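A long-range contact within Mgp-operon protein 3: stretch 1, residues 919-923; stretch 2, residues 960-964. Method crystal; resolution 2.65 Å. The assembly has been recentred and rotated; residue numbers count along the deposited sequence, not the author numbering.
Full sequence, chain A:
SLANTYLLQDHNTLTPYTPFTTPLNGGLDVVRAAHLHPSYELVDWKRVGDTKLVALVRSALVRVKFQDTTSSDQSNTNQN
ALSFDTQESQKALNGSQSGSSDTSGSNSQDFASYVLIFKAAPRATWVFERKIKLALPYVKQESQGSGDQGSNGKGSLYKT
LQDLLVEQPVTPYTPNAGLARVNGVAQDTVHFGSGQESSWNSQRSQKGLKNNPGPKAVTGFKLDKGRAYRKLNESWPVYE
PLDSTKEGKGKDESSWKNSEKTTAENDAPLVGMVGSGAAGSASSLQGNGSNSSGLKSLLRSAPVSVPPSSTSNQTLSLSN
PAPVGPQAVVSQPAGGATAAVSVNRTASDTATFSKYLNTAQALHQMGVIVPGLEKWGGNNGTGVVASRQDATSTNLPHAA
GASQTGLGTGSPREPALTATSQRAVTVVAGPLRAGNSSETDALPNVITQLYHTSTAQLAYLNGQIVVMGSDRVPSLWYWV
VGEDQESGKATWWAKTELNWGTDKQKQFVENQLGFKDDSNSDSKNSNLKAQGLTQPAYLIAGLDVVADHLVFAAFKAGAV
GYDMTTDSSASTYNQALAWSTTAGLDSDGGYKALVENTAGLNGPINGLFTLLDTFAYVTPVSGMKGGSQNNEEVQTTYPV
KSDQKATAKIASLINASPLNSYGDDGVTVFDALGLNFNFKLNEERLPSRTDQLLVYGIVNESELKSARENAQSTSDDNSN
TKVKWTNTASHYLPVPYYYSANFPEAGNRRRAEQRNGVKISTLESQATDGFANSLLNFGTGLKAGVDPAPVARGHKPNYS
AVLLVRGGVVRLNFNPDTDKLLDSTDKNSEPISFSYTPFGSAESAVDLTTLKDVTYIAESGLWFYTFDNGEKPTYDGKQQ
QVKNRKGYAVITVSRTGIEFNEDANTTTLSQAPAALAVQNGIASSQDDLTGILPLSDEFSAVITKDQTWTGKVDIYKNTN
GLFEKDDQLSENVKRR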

# COMPACT_ATOMS: atom_id res chain seq x y z
N GLN A 919 -10.71 -2.17 -21.58
CA GLN A 919 -11.77 -3.14 -21.31
C GLN A 919 -11.89 -3.89 -22.65
O GLN A 919 -12.23 -3.29 -23.67
CB GLN A 919 -13.07 -2.41 -20.95
CG GLN A 919 -13.43 -2.53 -19.48
CD GLN A 919 -14.76 -3.21 -19.27
OE1 GLN A 919 -15.66 -2.65 -18.64
NE2 GLN A 919 -14.92 -4.45 -19.78
N ASN A 920 -11.49 -5.17 -22.65
CA ASN A 920 -11.35 -5.98 -23.86
C ASN A 920 -12.64 -6.54 -24.50
O ASN A 920 -12.55 -7.09 -25.60
CB ASN A 920 -10.39 -7.14 -23.59
CG ASN A 920 -10.75 -8.09 -22.47
OD1 ASN A 920 -11.92 -8.36 -22.17
ND2 ASN A 920 -9.73 -8.65 -21.84
N GLY A 921 -13.79 -6.45 -23.84
CA GLY A 921 -15.03 -6.99 -24.39
C GLY A 921 -15.60 -8.16 -23.61
O GLY A 921 -16.76 -8.52 -23.82
N ILE A 922 -14.80 -8.75 -22.70
CA ILE A 922 -15.27 -9.83 -21.84
C ILE A 922 -15.81 -9.15 -20.59
O ILE A 922 -15.04 -8.71 -19.73
CB ILE A 922 -14.21 -10.92 -21.50
CG1 ILE A 922 -13.56 -11.51 -22.77
CG2 ILE A 922 -14.85 -12.01 -20.64
CD1 ILE A 922 -12.34 -12.45 -22.53
N ALA A 923 -17.13 -8.99 -20.53
CA ALA A 923 -17.82 -8.35 -19.42
C ALA A 923 -19.24 -8.87 -19.32
O ALA A 923 -19.81 -9.33 -20.32
CB ALA A 923 -17.83 -6.84 -19.59
N ASN A 960 -5.85 -9.81 -30.97
CA ASN A 960 -4.69 -9.13 -30.37
C ASN A 960 -5.01 -8.47 -29.01
O ASN A 960 -4.53 -7.37 -28.70
CB ASN A 960 -4.06 -8.13 -31.37
CG ASN A 960 -3.27 -8.74 -32.51
OD1 ASN A 960 -3.61 -9.81 -33.06
ND2 ASN A 960 -2.20 -8.07 -32.91
N GLY A 961 -5.83 -9.16 -28.21
CA GLY A 961 -6.25 -8.69 -26.90
C GLY A 961 -7.67 -8.17 -26.84
O GLY A 961 -8.18 -7.91 -25.75
N LEU A 962 -8.32 -7.98 -28.01
CA LEU A 962 -9.71 -7.53 -28.12
C LEU A 962 -10.61 -8.75 -28.32
O LEU A 962 -10.27 -9.64 -29.11
CB LEU A 962 -9.88 -6.51 -29.27
CG LEU A 962 -10.76 -5.26 -29.02
CD1 LEU A 962 -12.26 -5.61 -28.88
CD2 LEU A 962 -10.25 -4.40 -27.86
N PHE A 963 -11.74 -8.82 -27.60
CA PHE A 963 -12.64 -9.97 -27.62
C PHE A 963 -14.04 -9.70 -28.12
O PHE A 963 -14.63 -8.67 -27.82
CB PHE A 963 -12.71 -10.62 -26.24
CG PHE A 963 -11.43 -11.26 -25.78
CD1 PHE A 963 -11.17 -12.59 -26.06
CD2 PHE A 963 -10.51 -10.54 -25.03
CE1 PHE A 963 -9.99 -13.19 -25.61
CE2 PHE A 963 -9.33 -11.14 -24.59
CZ PHE A 963 -9.08 -12.46 -24.88
N GLU A 964 -14.59 -10.69 -28.84
CA GLU A 964 -15.94 -10.67 -29.37
C GLU A 964 -16.52 -12.07 -29.24
O GLU A 964 -15.88 -13.04 -29.66
CB GLU A 964 -15.94 -10.20 -30.84
CG GLU A 964 -17.24 -9.58 -31.31
CD GLU A 964 -17.58 -8.23 -30.71
OE1 GLU A 964 -17.13 -7.20 -31.26
OE2 GLU A 964 -18.32 -8.19 -29.69

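Contact between residues 919-923 and 960-964 of Mgp-operon protein 3, followed along the second stretch. Asn960 lies out of reach of the first stretch, and the contact begins at Gly961. Its phi/psi of 104/-11° would jam a CB against the carbonyl O of Asn960, so the backbone itself calls for glycine. Its own carbonyl reaches the other stretch, with Gly961 O 3.2 Å from Asn920 CB. Leu962 opens the strand and lies opposite Asn920 in the register, their CA atoms 4.8 Å apart. Its CA-to-CB bond points away, yet the side chain bends back far enough to bring Leu962 CD1 within 3.6 Å of Asn920 O.

Phe963 is the centre of the contact. Its backbone donates the one hydrogen bond between the stretches, Phe963 N to Asn920 O, 2.8 Å long and nearly straight at 161°. Its CA-to-CB bond points toward stretch 1 and, with chi1 m, the flat, apolar ring offers a broad surface to Ile922. The end of the isoleucine (m, t) sits over one ring face: Ile922 CD1 is 3.5 Å from the centroid of the Phe963 ring and 10° off its normal, a CH-pi contact. Asn920 adds a van der Waals contact, its CG 3.6 Å from Phe963 CD2. The amide is buried but not left unpaired: Asn920 OD1 accepts a 3.0 Å hydrogen bond from Ile922 N, bracing the corner at Gly921, and ND2 is bonded elsewhere in the structure. At that corner Gly921 CA passes 3.8 Å from Phe963 O; an ideal CB would come within 2.3 Å of Phe963 O, and the backbone angles independently demand glycine.

Glu964 continues the strand without touching stretch 1. Together the stretches bury 250 Å², most of it on Asn920, Phe963 and Ile922.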